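PDB 5HIW: cytochrome P450 CYP260B1 from Sorangium cellulosum, which binds protoporphyrin IX containing iron as a member of the cytochrome P450 family, holding it in a pocket of the mainly helical P450 fold. Local coordinates for residues 275-280 against 298-304; 269-273 against 306-310. One frame throughout, in Å; residues are numbered along the deposited sequence.

Contact 1 of 2, residues 275-280 against 298-304. With HEM (protoporphyrin IX containing Fe), chain B.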
loop_
_atom_site.group_PDB
_atom_site.type_symbol
_atom_site.label_atom_id
_atom_site.label_comp_id
_atom_site.label_asym_id
_atom_site.label_seq_id
_atom_site.Cartn_x
_atom_site.Cartn_y
_atom_site.Cartn_z
ATOM N N ALA A 275 0.258 -5.010 -3.671
ATOM C CA ALA A 275 1.236 -5.419 -2.694
ATOM C C ALA A 275 1.708 -6.779 -3.120
ATOM O O ALA A 275 1.023 -7.752 -2.883
ATOM C CB ALA A 275 0.557 -5.590 -1.377
ATOM N N ALA A 276 2.905 -6.848 -3.653
ATOM C CA ALA A 276 3.465 -8.151 -4.055
ATOM C C ALA A 276 3.949 -9.047 -2.924
ATOM O O ALA A 276 3.874 -10.253 -3.036
ATOM C CB ALA A 276 4.600 -7.992 -5.025
ATOM N N GLY A 277 4.476 -8.476 -1.870
ATOM C CA GLY A 277 5.083 -9.303 -0.856
ATOM C C GLY A 277 5.651 -8.511 0.282
ATOM O O GLY A 277 5.719 -7.238 0.254
ATOM N N ILE A 278 5.982 -9.264 1.325
ATOM C CA ILE A 278 6.596 -8.741 2.507
ATOM C C ILE A 278 7.623 -9.744 2.988
ATOM O O ILE A 278 7.604 -10.949 2.591
ATOM C CB ILE A 278 5.600 -8.459 3.644
ATOM C CG1 ILE A 278 4.715 -9.643 3.845
ATOM C CG2 ILE A 278 4.831 -7.186 3.374
ATOM C CD1 ILE A 278 3.630 -9.432 4.868
ATOM N N VAL A 279 8.482 -9.266 3.879
ATOM C CA VAL A 279 9.618 -10.008 4.258
ATOM C C VAL A 279 9.578 -10.337 5.780
ATOM O O VAL A 279 9.058 -9.549 6.573
ATOM C CB VAL A 279 10.872 -9.173 3.956
ATOM C CG1 VAL A 279 12.069 -9.897 4.495
ATOM C CG2 VAL A 279 10.970 -8.903 2.432
ATOM N N ARG A 280 10.051 -11.537 6.131
ATOM C CA ARG A 280 10.273 -11.995 7.536
ATOM C C ARG A 280 11.696 -12.548 7.745
ATOM O O ARG A 280 12.381 -12.910 6.763
ATOM C CB ARG A 280 9.237 -13.050 7.876
ATOM C CG ARG A 280 7.763 -12.559 7.846
ATOM C CD ARG A 280 7.531 -11.657 9.055
ATOM N NE ARG A 280 6.190 -11.154 9.280
ATOM C CZ ARG A 280 5.676 -10.019 8.767
ATOM N NH1 ARG A 280 4.455 -9.656 9.081
ATOM N NH2 ARG A 280 6.369 -9.311 7.888
ATOM N N ILE A 298 16.400 -14.697 5.368
ATOM C CA ILE A 298 15.422 -13.663 4.990
ATOM C C ILE A 298 14.409 -14.261 3.995
ATOM O O ILE A 298 14.808 -14.740 2.911
ATOM C CB ILE A 298 16.122 -12.461 4.378
ATOM C CG1 ILE A 298 17.143 -11.881 5.395
ATOM C CG2 ILE A 298 15.092 -11.431 3.945
ATOM C CD1 ILE A 298 17.910 -10.648 4.916
ATOM N N LEU A 299 13.126 -14.256 4.380
ATOM C CA LEU A 299 12.025 -14.956 3.701
ATOM C C LEU A 299 11.018 -13.963 3.121
ATOM O O LEU A 299 10.607 -13.030 3.818
ATOM C CB LEU A 299 11.356 -15.855 4.698
ATOM C CG LEU A 299 10.356 -16.868 4.234
ATOM C CD1 LEU A 299 11.037 -17.904 3.301
ATOM C CD2 LEU A 299 9.700 -17.555 5.408
ATOM N N TYR A 300 10.681 -14.121 1.831
ATOM C CA TYR A 300 9.721 -13.301 1.176
ATOM C C TYR A 300 8.393 -14.055 1.040
ATOM O O TYR A 300 8.320 -15.190 0.491
ATOM C CB TYR A 300 10.279 -12.853 -0.188
ATOM C CG TYR A 300 9.449 -11.897 -1.040
ATOM C CD1 TYR A 300 8.447 -12.332 -1.865
ATOM C CD2 TYR A 300 9.683 -10.570 -0.986
ATOM C CE1 TYR A 300 7.717 -11.432 -2.639
ATOM C CE2 TYR A 300 8.981 -9.672 -1.752
ATOM C CZ TYR A 300 8.050 -10.094 -2.598
ATOM O OH TYR A 300 7.343 -9.195 -3.332
ATOM N N LEU A 301 7.313 -13.379 1.422
ATOM C CA LEU A 301 5.950 -13.969 1.367
ATOM C C LEU A 301 5.148 -13.342 0.252
ATOM O O LEU A 301 5.006 -12.115 0.202
ATOM C CB LEU A 301 5.223 -13.728 2.697
ATOM C CG LEU A 301 5.956 -14.096 3.987
ATOM C CD1 LEU A 301 5.129 -13.795 5.226
ATOM C CD2 LEU A 301 6.215 -15.591 3.942
ATOM N N SER A 302 4.683 -14.147 -0.702
ATOM C CA SER A 302 3.836 -13.659 -1.741
ATOM C C SER A 302 2.446 -13.316 -1.185
ATOM O O SER A 302 1.782 -14.139 -0.564
ATOM C CB SER A 302 3.605 -14.679 -2.844
ATOM O OG SER A 302 2.708 -14.147 -3.837
ATOM N N LEU A 303 2.041 -12.089 -1.394
ATOM C CA LEU A 303 0.702 -11.644 -1.015
ATOM C C LEU A 303 -0.240 -11.715 -2.199
ATOM O O LEU A 303 -1.368 -11.290 -2.094
ATOM C CB LEU A 303 0.781 -10.254 -0.409
ATOM C CG LEU A 303 1.659 -10.102 0.819
ATOM C CD1 LEU A 303 1.746 -8.656 1.339
ATOM C CD2 LEU A 303 1.302 -10.963 1.994
ATOM N N ILE A 304 0.221 -12.259 -3.355
ATOM C CA ILE A 304 -0.604 -12.393 -4.539
ATOM C C ILE A 304 -1.059 -13.835 -4.870
ATOM O O ILE A 304 -2.144 -14.016 -5.395
ATOM C CB ILE A 304 0.116 -11.743 -5.781
ATOM C CG1 ILE A 304 0.113 -10.185 -5.656
ATOM C CG2 ILE A 304 -0.476 -12.120 -7.137
ATOM C CD1 ILE A 304 1.069 -9.376 -6.526
HETATM C CHA HEM B . 1.457 -2.552 7.491
HETATM C CHB HEM B . -0.037 -2.768 2.869
HETATM C CHC HEM B . -1.846 1.661 3.245
HETATM C CHD HEM B . 0.484 2.141 7.403
HETATM C C1A HEM B . 1.156 -3.032 6.248
HETATM C C2A HEM B . 1.433 -4.340 5.767
HETATM C C3A HEM B . 0.978 -4.417 4.477
HETATM C C4A HEM B . 0.524 -3.105 4.119
HETATM C CMA HEM B . 1.082 -5.645 3.550
HETATM C CAA HEM B . 1.985 -5.500 6.589
HETATM C CBA HEM B . 3.513 -5.372 6.710
HETATM C CGA HEM B . 4.146 -6.597 7.272
HETATM O O1A HEM B . 3.428 -7.473 7.858
HETATM O O2A HEM B . 5.345 -6.849 6.996
HETATM C C1B HEM B . -0.602 -1.593 2.552
HETATM C C2B HEM B . -1.288 -1.381 1.307
HETATM C C3B HEM B . -1.818 -0.112 1.432
HETATM C C4B HEM B . -1.419 0.441 2.729
HETATM C CMB HEM B . -1.404 -2.273 0.057
HETATM C CAB HEM B . -2.546 0.503 0.349
HETATM C CBB HEM B . -2.855 1.740 0.150
HETATM C C1C HEM B . -1.369 2.197 4.440
HETATM C C2C HEM B . -1.731 3.509 4.885
HETATM C C3C HEM B . -1.053 3.637 6.066
HETATM C C4C HEM B . -0.274 2.464 6.298
HETATM C CMC HEM B . -2.659 4.383 4.076
HETATM C CAC HEM B . -1.063 4.783 6.994
HETATM C CBC HEM B . -2.125 5.570 7.087
HETATM C C1D HEM B . 0.919 0.862 7.728
HETATM C C2D HEM B . 1.611 0.636 9.025
HETATM C C3D HEM B . 1.893 -0.661 9.056
HETATM C C4D HEM B . 1.345 -1.216 7.808
HETATM C CMD HEM B . 2.013 1.669 10.060
HETATM C CAD HEM B . 2.539 -1.465 10.196
HETATM C CBD HEM B . 1.427 -2.025 11.063
HETATM C CGD HEM B . 1.951 -2.823 12.265
HETATM O O1D HEM B . 3.114 -3.329 12.289
HETATM O O2D HEM B . 1.208 -3.017 13.285
HETATM N NA HEM B . 0.566 -2.294 5.199
HETATM N NB HEM B . -0.825 -0.550 3.385
HETATM N NC HEM B . -0.572 1.564 5.288
HETATM N ND HEM B . 0.800 -0.285 7.017
HETATM FE FE HEM B . -0.022 -0.423 5.263
HETATM O O HOH W 1 -1.381 -8.444 -2.062
HETATM O O HOH W 2 3.740 -12.012 -5.122
HETATM O O HOH W 3 1.992 0.197 4.353
#
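A275 O lies 3.5 Å from L303 CB, and a water donates to both A275 O and L303 O, bridging the two backbones where strand 277-280 is about to begin and strand 298-302 has just finished. The carbonyl of A276 takes the next bond, from L303 N at 3.1 Å, with the donor 49° above the carbonyl plane; a second water links A276 O to S302 OG, which also bonds A305 N and accepts from I304 N in an ST turn. At G277 the missing side chain lets the Y300 ring lie close, with CZ 3.5 Å from G277 CA and I278 N over one ring face. I278 and L301 form an antiparallel hydrogen-bonded pair, I278 O receiving L301 N at 2.7 Å. With chi1 at 49°, I278 CG1 stands between its own N and carbonyl carbon, and CD1 ends 3.6 Å from HEM O1A. V279 CG1 presses on I298 CG2 at 3.4 Å, a tight fit. R280 and L299 exchange backbone bonds as the next hydrogen-bonded pair. The R280 guanidinium meets one haem propionate edge-on and in plane: NH1 reaches HEM O1A at 2.7 Å and NH2 reaches HEM O2A at 2.8 Å, both at 173°. NH2 also bonds V279 O, which helps fix the group's rotation. Strand 39-42 continues the sheet beyond 298-302, while L52 of helix 45-53 packs on I278, R280 and L301.

Contact 2 of 2, residues 269-273 against 306-310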
loop_
_atom_site.group_PDB
_atom_site.type_symbol
_atom_site.label_atom_id
_atom_site.label_comp_id
_atom_site.label_asym_id
_atom_site.label_seq_id
_atom_site.Cartn_x
_atom_site.Cartn_y
_atom_site.Cartn_z
ATOM N N THR A 269 -8.688 -5.422 -5.269
ATOM C CA THR A 269 -7.533 -5.799 -4.497
ATOM C C THR A 269 -7.231 -7.306 -4.590
ATOM O O THR A 269 -6.103 -7.700 -4.319
ATOM C CB THR A 269 -7.501 -5.345 -3.019
ATOM O OG1 THR A 269 -8.487 -6.043 -2.254
ATOM C CG2 THR A 269 -7.697 -3.853 -2.946
ATOM N N ARG A 270 -8.230 -8.118 -4.895
ATOM C CA ARG A 270 -7.967 -9.587 -5.100
ATOM C C ARG A 270 -7.417 -9.843 -6.522
ATOM O O ARG A 270 -6.366 -10.509 -6.726
ATOM C CB ARG A 270 -9.245 -10.398 -4.884
ATOM C CG ARG A 270 -9.029 -11.894 -5.068
ATOM C CD ARG A 270 -10.312 -12.624 -5.300
ATOM N NE ARG A 270 -10.799 -12.262 -6.578
ATOM C CZ ARG A 270 -10.322 -12.691 -7.729
ATOM N NH1 ARG A 270 -9.325 -13.542 -7.792
ATOM N NH2 ARG A 270 -10.933 -12.292 -8.821
ATOM N N TRP A 271 -8.127 -9.309 -7.489
ATOM C CA TRP A 271 -7.814 -9.534 -8.905
ATOM C C TRP A 271 -6.508 -8.871 -9.327
ATOM O O TRP A 271 -5.753 -9.360 -10.179
ATOM C CB TRP A 271 -8.947 -8.955 -9.727
ATOM C CG TRP A 271 -8.873 -9.204 -11.110
ATOM C CD1 TRP A 271 -9.118 -10.418 -11.764
ATOM C CD2 TRP A 271 -8.501 -8.285 -12.103
ATOM N NE1 TRP A 271 -8.883 -10.277 -13.078
ATOM C CE2 TRP A 271 -8.483 -8.991 -13.328
ATOM C CE3 TRP A 271 -8.096 -6.967 -12.077
ATOM C CZ2 TRP A 271 -8.140 -8.375 -14.543
ATOM C CZ3 TRP A 271 -7.753 -6.345 -13.295
ATOM C CH2 TRP A 271 -7.771 -7.056 -14.503
ATOM N N CYS A 272 -6.189 -7.725 -8.717
ATOM C CA CYS A 272 -4.945 -7.016 -9.098
ATOM C C CYS A 272 -4.404 -6.250 -7.895
ATOM O O CYS A 272 -4.326 -5.008 -7.916
ATOM C CB CYS A 272 -5.243 -6.067 -10.249
ATOM S SG CYS A 272 -3.698 -5.469 -11.090
ATOM N N SER A 273 -4.019 -6.991 -6.870
ATOM C CA SER A 273 -3.305 -6.397 -5.702
ATOM C C SER A 273 -2.031 -5.662 -6.080
ATOM O O SER A 273 -1.273 -6.162 -6.919
ATOM C CB SER A 273 -2.862 -7.430 -4.736
ATOM O OG SER A 273 -2.318 -6.771 -3.578
ATOM N N ARG A 306 -2.150 -16.471 -3.388
ATOM C CA ARG A 306 -3.499 -16.833 -2.773
ATOM C C ARG A 306 -4.625 -16.293 -3.576
ATOM O O ARG A 306 -5.640 -16.967 -3.759
ATOM C CB ARG A 306 -3.611 -16.358 -1.331
ATOM C CG ARG A 306 -4.803 -16.895 -0.563
ATOM C CD ARG A 306 -4.759 -16.582 0.927
ATOM N NE ARG A 306 -5.576 -17.582 1.612
ATOM C CZ ARG A 306 -6.907 -17.525 1.767
ATOM N NH1 ARG A 306 -7.637 -16.514 1.318
ATOM N NH2 ARG A 306 -7.534 -18.532 2.354
ATOM N N HIS A 307 -4.521 -15.041 -4.093
ATOM C CA HIS A 307 -5.614 -14.444 -4.783
ATOM C C HIS A 307 -6.009 -15.186 -6.053
ATOM O O HIS A 307 -7.109 -15.006 -6.571
ATOM C CB HIS A 307 -5.287 -12.987 -5.115
ATOM C CG HIS A 307 -5.043 -12.151 -3.885
ATOM N ND1 HIS A 307 -4.455 -10.907 -3.938
ATOM C CD2 HIS A 307 -5.283 -12.398 -2.567
ATOM C CE1 HIS A 307 -4.385 -10.418 -2.719
ATOM N NE2 HIS A 307 -4.887 -11.293 -1.873
ATOM N N TYR A 308 -5.042 -15.888 -6.642
ATOM C CA TYR A 308 -5.227 -16.677 -7.888
ATOM C C TYR A 308 -5.362 -18.236 -7.641
ATOM O O TYR A 308 -5.304 -18.995 -8.573
ATOM C CB TYR A 308 -4.101 -16.299 -8.867
ATOM C CG TYR A 308 -4.454 -15.054 -9.605
ATOM C CD1 TYR A 308 -4.409 -13.801 -8.972
ATOM C CD2 TYR A 308 -4.931 -15.099 -10.864
ATOM C CE1 TYR A 308 -4.769 -12.642 -9.631
ATOM C CE2 TYR A 308 -5.359 -13.965 -11.509
ATOM C CZ TYR A 308 -5.256 -12.712 -10.872
ATOM O OH TYR A 308 -5.644 -11.592 -11.573
ATOM N N ASP A 309 -5.545 -18.682 -6.399
ATOM C CA ASP A 309 -5.776 -20.146 -6.073
ATOM C C ASP A 309 -7.267 -20.426 -6.263
ATOM O O ASP A 309 -8.052 -19.994 -5.474
ATOM C CB ASP A 309 -5.293 -20.393 -4.660
ATOM C CG ASP A 309 -5.487 -21.789 -4.176
ATOM O OD1 ASP A 309 -6.278 -22.563 -4.792
ATOM O OD2 ASP A 309 -4.874 -22.064 -3.123
ATOM N N GLU A 310 -7.633 -21.092 -7.374
ATOM C CA GLU A 310 -9.039 -21.499 -7.720
ATOM C C GLU A 310 -9.783 -22.234 -6.620
ATOM O O GLU A 310 -10.980 -22.224 -6.596
ATOM C CB GLU A 310 -9.024 -22.430 -8.973
ATOM C CG GLU A 310 -7.925 -23.493 -8.844
ATOM C CD GLU A 310 -8.222 -24.821 -9.492
ATOM O OE1 GLU A 310 -8.415 -24.818 -10.730
ATOM O OE2 GLU A 310 -8.216 -25.859 -8.765
HETATM O O HOH W 4 -3.857 -9.951 -6.817
#
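The guanidinium of R270 turns its edge to H307, and NH1 donates to H307 O at 2.9 Å. The acceptor is 4° from the guanidinium plane, but the N-H...O angle of 132° makes the bond bent; NH1 is shared with P316 O, and NE forms a salt bridge with E267. Kinked at chi3 (69°), the arginine runs past H307 in the opposite direction, its CG 3.9 Å from H307 CB. The imidazole meanwhile lies against the helix backbone, with R270 CA over one face in a CH-pi contact, 4.2 Å from the ring centroid. S273 CB sits at the edge of the same ring. H307 NE2 is hydrogen-bonded to L329 N, tying the ring to a later part of the chain.

Two carbonyls at the C-terminal end of helix 261-271 find their partners here. R270 O accepts from a water at 2.6 Å. The same water accepts from S273 N and is hydrogen-bonded to H307 ND1, thereby joining the helix end, the turn after it and the imidazole. W271 O receives the Y308 hydroxyl at 2.6 Å, in the carbonyl plane and on a lone pair. Y308 OH lies 3.7 Å above the W271 ring plane, displaced toward the rim, while W271 NE1 bonds E317 O.

E267 and R270 have the spacing of the ExxR motif in the P450 K helix. The approach of R323 to R270 NH2 puts two like charges together, probably offset by E267, and the set fits the E-R-R triad of P450s. Because the buried R270 serves backbone carbonyls as well as the glutamate, its chemistry joins the helix end to the chain following the sheet.

In the fold
Contact 1 and contact 2 have centres 14 Å apart and touch where I304 CD1 packs 4.0 Å from S273 O. Along the chain they are nested: helix 261-271 ends in residues 269-273, residues 275-280 lead into strand 277-282, strand 298-302 returns antiparallel to it, and residues 306-310 follow in the loop before helix 341-358. Contact 2 thus closes the loop in which contact 1 lies. S273 OG is also hydrogen-bonded to A275 N, coupling the two in the short link between helix and strand. Together they join the ExxR helix to the mixed sheet beside the haem, so that one continuous piece of chain connects the ExxR arginine-glutamate pair with the propionate-binding strand.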